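Local coordinates for protein aminotransferase AspB (Helicobacter pylori 26695, PDB 3EZS) that probably works as a pyridoxal 5'-phosphate-dependent aminotransferase, moving amino groups between amino acids and keto acids, at residues A[41-44]-A[45-48]; A[227-230]-A[231-235]; A[271-274]-A[275-279]. One frame throughout, in Å; residues are numbered along the deposited sequence.

Interaction 1: A[41-44]-A[45-48]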
loop_
_atom_site.group_PDB
_atom_site.type_symbol
_atom_site.label_atom_id
_atom_site.label_comp_id
_atom_site.label_asym_id
_atom_site.label_seq_id
_atom_site.Cartn_x
_atom_site.Cartn_y
_atom_site.Cartn_z
ATOM N N ILE A 41 17.534 13.991 7.165
ATOM C CA ILE A 41 16.315 13.261 6.803
ATOM C C ILE A 41 15.625 12.782 8.087
ATOM O O ILE A 41 14.424 12.973 8.263
ATOM C CB ILE A 41 16.662 12.091 5.857
ATOM C CG1 ILE A 41 17.144 12.656 4.512
ATOM C CG2 ILE A 41 15.488 11.173 5.634
ATOM C CD1 ILE A 41 17.712 11.620 3.590
ATOM N N GLN A 42 16.407 12.203 8.997
ATOM C CA GLN A 42 15.906 11.760 10.278
ATOM C C GLN A 42 15.354 12.919 11.100
ATOM O O GLN A 42 14.324 12.764 11.729
ATOM C CB GLN A 42 17.008 11.064 11.076
ATOM C CG GLN A 42 17.571 9.772 10.426
ATOM C CD GLN A 42 18.431 8.990 11.400
ATOM O OE1 GLN A 42 18.001 8.747 12.532
ATOM N NE2 GLN A 42 19.639 8.565 10.965
ATOM N N ASP A 43 16.054 14.060 11.114
ATOM C CA ASP A 43 15.601 15.252 11.827
ATOM C C ASP A 43 14.288 15.818 11.261
ATOM O O ASP A 43 13.460 16.345 12.008
ATOM C CB ASP A 43 16.684 16.347 11.819
ATOM C CG ASP A 43 17.890 16.016 12.715
ATOM O OD1 ASP A 43 17.807 15.112 13.594
ATOM O OD2 ASP A 43 18.930 16.688 12.534
ATOM N N ALA A 44 14.104 15.732 9.948
ATOM C CA ALA A 44 12.854 16.183 9.320
ATOM C C ALA A 44 11.695 15.340 9.866
ATOM O O ALA A 44 10.641 15.867 10.190
ATOM C CB ALA A 44 12.949 16.061 7.810
ATOM N N LEU A 45 11.910 14.023 9.981
ATOM C CA LEU A 45 10.899 13.118 10.537
ATOM C C LEU A 45 10.599 13.491 11.983
ATOM O O LEU A 45 9.434 13.647 12.344
ATOM C CB LEU A 45 11.337 11.651 10.430
ATOM C CG LEU A 45 10.450 10.550 11.057
ATOM C CD1 LEU A 45 8.986 10.662 10.659
ATOM C CD2 LEU A 45 11.007 9.156 10.698
ATOM N N LYS A 46 11.649 13.654 12.794
ATOM C CA LYS A 46 11.488 14.005 14.208
ATOM C C LYS A 46 10.721 15.279 14.388
ATOM O O LYS A 46 9.847 15.346 15.244
ATOM C CB LYS A 46 12.830 14.161 14.942
ATOM C CG LYS A 46 13.618 12.885 15.069
ATOM C CD LYS A 46 14.840 12.985 16.005
ATOM C CE LYS A 46 15.721 11.728 15.804
ATOM N NZ LYS A 46 16.695 11.437 16.902
ATOM N N ASN A 47 11.015 16.281 13.568
ATOM C CA ASN A 47 10.392 17.599 13.733
ATOM C C ASN A 47 8.946 17.734 13.261
ATOM O O ASN A 47 8.342 18.787 13.480
ATOM C CB ASN A 47 11.257 18.691 13.079
ATOM C CG ASN A 47 12.620 18.840 13.750
ATOM O OD1 ASN A 47 12.771 18.583 14.946
ATOM N ND2 ASN A 47 13.621 19.262 12.971
ATOM N N HIS A 48 8.375 16.680 12.661
ATOM C CA HIS A 48 6.987 16.732 12.182
ATOM C C HIS A 48 6.042 15.651 12.739
ATOM O O HIS A 48 4.968 15.425 12.198
ATOM C CB HIS A 48 7.007 16.750 10.650
ATOM C CG HIS A 48 7.531 18.036 10.080
ATOM N ND1 HIS A 48 6.701 19.071 9.705
ATOM C CD2 HIS A 48 8.796 18.471 9.859
ATOM C CE1 HIS A 48 7.433 20.082 9.263
ATOM N NE2 HIS A 48 8.707 19.746 9.350
#
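H48 holds CG anti to its carbonyl carbon (chi1 -70°), and with chi2 at -95° the imidazole turns back toward the helix that has just ended, bringing CD2 to 3.2 Å from A44 O. The carbonyl oxygen lies at the ring edge, in the ring plane, so the carbon side of the imidazole is what meets it. N47 makes a similar first turn (chi1 -64°), which folds its amide back over D43 O. ND2 comes within 3.1 Å of D43 O, but the angle is poor and no hydrogen bond results; D43 O does accept from N47 N, at 2.9 Å. Behind this end, the last turns of helix 39-46 are regular: L45 N donates to I41 O over 3.2 Å and K46 N to Q42 O over 3.0 Å. H48 N then reaches back three residues to L45 O as the chain leaves the helix. On the flank, the extended chain of K46 lays CG 3.4 Å from Q42 O and runs past D43; K46 NZ and D43 OD1 remain 5.1 Å apart. Q42 sends its amide elsewhere, NE2 to T37 O and OE1 to T49 OG1 of the second subunit, while L45 packs on A267 and I268 of helix 266-277 and on L52 of the second subunit. The chemistry is thus mainly that of a helix C-terminus: backbone bonds fix the turn, side-chain carbons cover its late carbonyls, and the opposite charges of D43 and K46 may add a modest attraction at most, D43 also having a long, weak ion pair with K39.

Interaction 2: A[227-230]-A[231-235]. With PO4 (phosphate ion), chain C.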
loop_
_atom_site.group_PDB
_atom_site.type_symbol
_atom_site.label_atom_id
_atom_site.label_comp_id
_atom_site.label_asym_id
_atom_site.label_seq_id
_atom_site.Cartn_x
_atom_site.Cartn_y
_atom_site.Cartn_z
ATOM N N HIS A 227 10.227 5.729 -10.391
ATOM C CA HIS A 227 11.398 6.080 -9.581
ATOM C C HIS A 227 11.170 5.754 -8.119
ATOM O O HIS A 227 10.028 5.585 -7.686
ATOM C CB HIS A 227 11.756 7.561 -9.772
ATOM C CG HIS A 227 12.351 7.869 -11.116
ATOM N ND1 HIS A 227 13.694 8.136 -11.292
ATOM C CD2 HIS A 227 11.791 7.930 -12.352
ATOM C CE1 HIS A 227 13.933 8.371 -12.572
ATOM N NE2 HIS A 227 12.797 8.252 -13.241
ATOM N N SER A 228 12.273 5.634 -7.381
ATOM C CA SER A 228 12.261 5.345 -5.951
ATOM C C SER A 228 13.392 6.086 -5.263
ATOM O O SER A 228 14.424 6.295 -5.855
ATOM C CB SER A 228 12.473 3.861 -5.707
ATOM O OG SER A 228 12.606 3.589 -4.317
ATOM N N LEU A 229 13.198 6.416 -3.994
ATOM C CA LEU A 229 14.201 7.106 -3.180
ATOM C C LEU A 229 15.109 6.143 -2.380
ATOM O O LEU A 229 16.137 6.541 -1.836
ATOM C CB LEU A 229 13.442 7.955 -2.170
ATOM C CG LEU A 229 14.141 9.104 -1.468
ATOM C CD1 LEU A 229 14.697 10.092 -2.498
ATOM C CD2 LEU A 229 13.138 9.780 -0.531
ATOM N N SER A 230 14.702 4.888 -2.300
ATOM C CA SER A 230 15.342 3.900 -1.439
ATOM C C SER A 230 16.840 3.771 -1.559
ATOM O O SER A 230 17.527 3.754 -0.542
ATOM C CB SER A 230 14.696 2.530 -1.654
ATOM O OG SER A 230 13.304 2.621 -1.418
ATOM N N LYS A 231 17.337 3.656 -2.789
ATOM C CA LYS A 231 18.786 3.456 -3.024
ATOM C C LYS A 231 19.536 4.763 -3.047
ATOM O O LYS A 231 20.612 4.894 -2.449
ATOM C CB LYS A 231 19.012 2.639 -4.298
ATOM C CG LYS A 231 18.618 1.174 -4.081
ATOM C CD LYS A 231 18.225 0.508 -5.366
ATOM C CE LYS A 231 17.828 -0.948 -5.130
ATOM N NZ LYS A 231 16.875 -1.150 -4.006
ATOM N N ARG A 232 18.929 5.739 -3.703
ATOM C CA ARG A 232 19.476 7.081 -3.812
ATOM C C ARG A 232 19.853 7.699 -2.472
ATOM O O ARG A 232 20.918 8.323 -2.360
ATOM C CB ARG A 232 18.420 7.983 -4.478
ATOM C CG ARG A 232 18.800 9.415 -4.619
ATOM C CD ARG A 232 17.688 10.241 -5.246
ATOM N NE ARG A 232 18.179 11.590 -5.522
ATOM C CZ ARG A 232 18.071 12.648 -4.709
ATOM N NH1 ARG A 232 17.432 12.591 -3.545
ATOM N NH2 ARG A 232 18.602 13.792 -5.090
ATOM N N SER A 233 18.982 7.550 -1.468
ATOM C CA SER A 233 19.181 8.233 -0.186
ATOM C C SER A 233 19.372 7.335 1.020
ATOM O O SER A 233 19.321 7.813 2.142
ATOM C CB SER A 233 17.983 9.152 0.061
ATOM O OG SER A 233 17.720 9.981 -1.071
ATOM N N SER A 234 19.635 6.050 0.807
ATOM C CA SER A 234 19.765 5.076 1.916
ATOM C C SER A 234 18.640 5.256 2.949
ATOM O O SER A 234 18.877 5.290 4.178
ATOM C CB SER A 234 21.130 5.176 2.596
ATOM O OG SER A 234 22.189 4.941 1.686
ATOM N N ALA A 235 17.424 5.373 2.419
ATOM C CA ALA A 235 16.218 5.582 3.203
ATOM C C ALA A 235 15.058 4.737 2.681
ATOM O O ALA A 235 14.004 5.303 2.388
ATOM C CB ALA A 235 15.827 7.071 3.161
HETATM P P PO4 C . 11.389 0.257 -3.558
HETATM O O1 PO4 C . 11.192 1.619 -4.161
HETATM O O2 PO4 C . 10.076 -0.388 -3.272
HETATM O O3 PO4 C . 12.115 0.389 -2.267
HETATM O O4 PO4 C . 12.109 -0.601 -4.556
HETATM O O HOH W 1 16.316 4.338 -5.578
HETATM O O HOH W 2 11.643 4.733 -0.087
#
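S230 OG is gripped from two directions: it donates to phosphate O3 at 2.7 Å and accepts from water 2 at 3.0 Å. The same water gives a weak hydrogen bond to A235 O, tying the start of the turn to its end. With OG beside the backbone N (chi1 -56°), S230 faces the phosphate together with S228, whose OG donates to phosphate O1 at a distance too short to be taken literally. S228 OG also accepts from S230 N over 3.2 Å, an ST turn that sets the two hydroxyls for one anion; R239 NH2 and the backbone N atoms of S91 and R92 also bind it. The phosphate probably comes from the crystallisation liquor, but this setting is consistent with the pocket for the cofactor's phosphate in class I and II aminotransferases. K231 follows in a Ser-Leu-Ser-Lys sequence, as does the lysine that carries pyridoxal phosphate in relatives; its NZ bonds Y55 OH of the second subunit. Water 1 bridges S228 O and K231 N, and S233 N donates to L229 O over 3.0 Å, closing the turn. L229 turns CD1 toward two polar neighbours, 3.3 Å from S233 OG and 3.8 Å from R232 NH1, the latter at the guanidinium edge. R232, extended from CG to NE, carries that group to E198 and D279, with which it forms salt bridges, while S233 OG bonds H281 NE2. The whole turn hangs from strand 223-228, beside antiparallel strand 241-245, with L229 packed against A275 and W276 of helix 266-277 and S234 against F285 of helix 280-299.

Interaction 3: A[271-274]-A[275-279]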
loop_
_atom_site.group_PDB
_atom_site.type_symbol
_atom_site.label_atom_id
_atom_site.label_comp_id
_atom_site.label_asym_id
_atom_site.label_seq_id
_atom_site.Cartn_x
_atom_site.Cartn_y
_atom_site.Cartn_z
ATOM N N ALA A 271 10.009 14.170 5.610
ATOM C CA ALA A 271 11.373 13.619 5.516
ATOM C C ALA A 271 11.696 13.192 4.063
ATOM O O ALA A 271 12.828 13.381 3.575
ATOM C CB ALA A 271 11.573 12.452 6.502
ATOM N N SER A 272 10.705 12.630 3.373
ATOM C CA SER A 272 10.866 12.274 1.953
ATOM C C SER A 272 11.112 13.530 1.148
ATOM O O SER A 272 11.967 13.547 0.278
ATOM C CB SER A 272 9.614 11.618 1.399
ATOM O OG SER A 272 9.420 10.364 1.997
ATOM N N GLU A 273 10.362 14.582 1.451
ATOM C CA GLU A 273 10.507 15.860 0.743
ATOM C C GLU A 273 11.910 16.448 0.938
ATOM O O GLU A 273 12.510 16.941 -0.010
ATOM C CB GLU A 273 9.463 16.847 1.244
ATOM C CG GLU A 273 9.486 18.191 0.540
ATOM C CD GLU A 273 8.620 19.220 1.233
ATOM O OE1 GLU A 273 7.717 18.825 1.991
ATOM O OE2 GLU A 273 8.843 20.429 1.012
ATOM N N ALA A 274 12.414 16.409 2.172
ATOM C CA ALA A 274 13.750 16.911 2.459
ATOM C C ALA A 274 14.776 16.123 1.636
ATOM O O ALA A 274 15.691 16.713 1.075
ATOM C CB ALA A 274 14.048 16.836 3.968
ATOM N N ALA A 275 14.595 14.804 1.531
ATOM C CA ALA A 275 15.487 13.936 0.741
ATOM C C ALA A 275 15.472 14.294 -0.739
ATOM O O ALA A 275 16.529 14.451 -1.351
ATOM C CB ALA A 275 15.130 12.426 0.938
ATOM N N TRP A 276 14.279 14.461 -1.311
ATOM C CA TRP A 276 14.176 14.768 -2.746
ATOM C C TRP A 276 14.703 16.148 -3.119
ATOM O O TRP A 276 15.098 16.344 -4.250
ATOM C CB TRP A 276 12.743 14.619 -3.272
ATOM C CG TRP A 276 12.216 13.193 -3.409
ATOM C CD1 TRP A 276 11.247 12.606 -2.656
ATOM C CD2 TRP A 276 12.623 12.201 -4.377
ATOM N NE1 TRP A 276 11.022 11.317 -3.092
ATOM C CE2 TRP A 276 11.860 11.040 -4.135
ATOM C CE3 TRP A 276 13.577 12.176 -5.405
ATOM C CZ2 TRP A 276 11.990 9.871 -4.907
ATOM C CZ3 TRP A 276 13.720 10.993 -6.165
ATOM C CH2 TRP A 276 12.909 9.876 -5.918
ATOM N N LEU A 277 14.656 17.099 -2.188
ATOM C CA LEU A 277 15.143 18.451 -2.418
ATOM C C LEU A 277 16.682 18.566 -2.456
ATOM O O LEU A 277 17.215 19.525 -3.010
ATOM C CB LEU A 277 14.632 19.388 -1.318
ATOM C CG LEU A 277 13.170 19.816 -1.231
ATOM C CD1 LEU A 277 12.792 20.328 0.183
ATOM C CD2 LEU A 277 12.846 20.875 -2.302
ATOM N N ASP A 278 17.380 17.601 -1.856
ATOM C CA ASP A 278 18.838 17.654 -1.735
ATOM C C ASP A 278 19.564 16.647 -2.617
ATOM O O ASP A 278 19.140 15.474 -2.723
ATOM C CB ASP A 278 19.224 17.363 -0.292
ATOM C CG ASP A 278 20.713 17.359 -0.087
ATOM O OD1 ASP A 278 21.328 18.428 -0.229
ATOM O OD2 ASP A 278 21.268 16.292 0.222
ATOM N N ASP A 279 20.658 17.106 -3.234
ATOM C CA ASP A 279 21.500 16.266 -4.096
ATOM C C ASP A 279 22.830 15.849 -3.462
ATOM O O ASP A 279 23.438 14.879 -3.889
ATOM C CB ASP A 279 21.795 16.998 -5.412
ATOM C CG ASP A 279 20.555 17.156 -6.297
ATOM O OD1 ASP A 279 19.590 16.388 -6.149
ATOM O OD2 ASP A 279 20.552 18.055 -7.140
#
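Backbone bonds set the frame as A271-A274 passes into A275-D279. A275 N donates to A271 O over 3.1 Å, W276 N to S272 O over 3.0 Å and L277 N to E273 O over 3.1 Å. At the next step the pattern fades: D278 N has just a weak bond to A274 O and another weak one to A275 O, as expected where a helix runs out. A second kind of contact sets side-chain carbons against those carbonyls. W276 keeps CG beside its own backbone N (chi1 -72°), which swings the indole back along the helix until CD1 stands 3.2 Å from S272 O, approached obliquely. L277 does likewise one residue on, its CG 3.2 Å from E273 O, and A275 CB rests 3.4 Å from S272 O. The nonpolar pairing is slight: E273 and L277 run side by side in the same direction, with E273 CG 4.0 Å from L277 CD1. The polar ends find partners beyond these two segments, some on the same helix. E273 OE1 meets K270 NZ in a salt bridge and S63 OG in a hydrogen bond, S272 OG bonds I268 O, and W276 NE1 bonds S240 OG, which fixes the rotation of the buried indole. Past the helix end, D278 caps a backbone N at the start of helix 280-299 and bonds H281 ND1 through OD2; D279 OD2 forms a salt bridge with R74 NE. Helix 266-277 thus lies between two others: helix 62-76, where W276 meets L64, Q68 and the ring of F71, and helix 39-46, where A274 and D278 touch F40.

Overall arrangement
Along the chain the order is interaction 1, interaction 2, interaction 3, and all three lie on the same side of the chain's centre. Interaction 3, on helix 266-277, joins the other two: its centre is about 11 Å from that of interaction 1 and about 10 Å from that of interaction 2, and it touches both. Interactions 1 and 2 have centres about 17 Å apart and do not touch, yet each reaches the second subunit. The turn after strand 223-228, where the cofactor's phosphate would probably sit, is therefore backed by helix 266-277, which in turn carries helix 39-46 at the dimer interface.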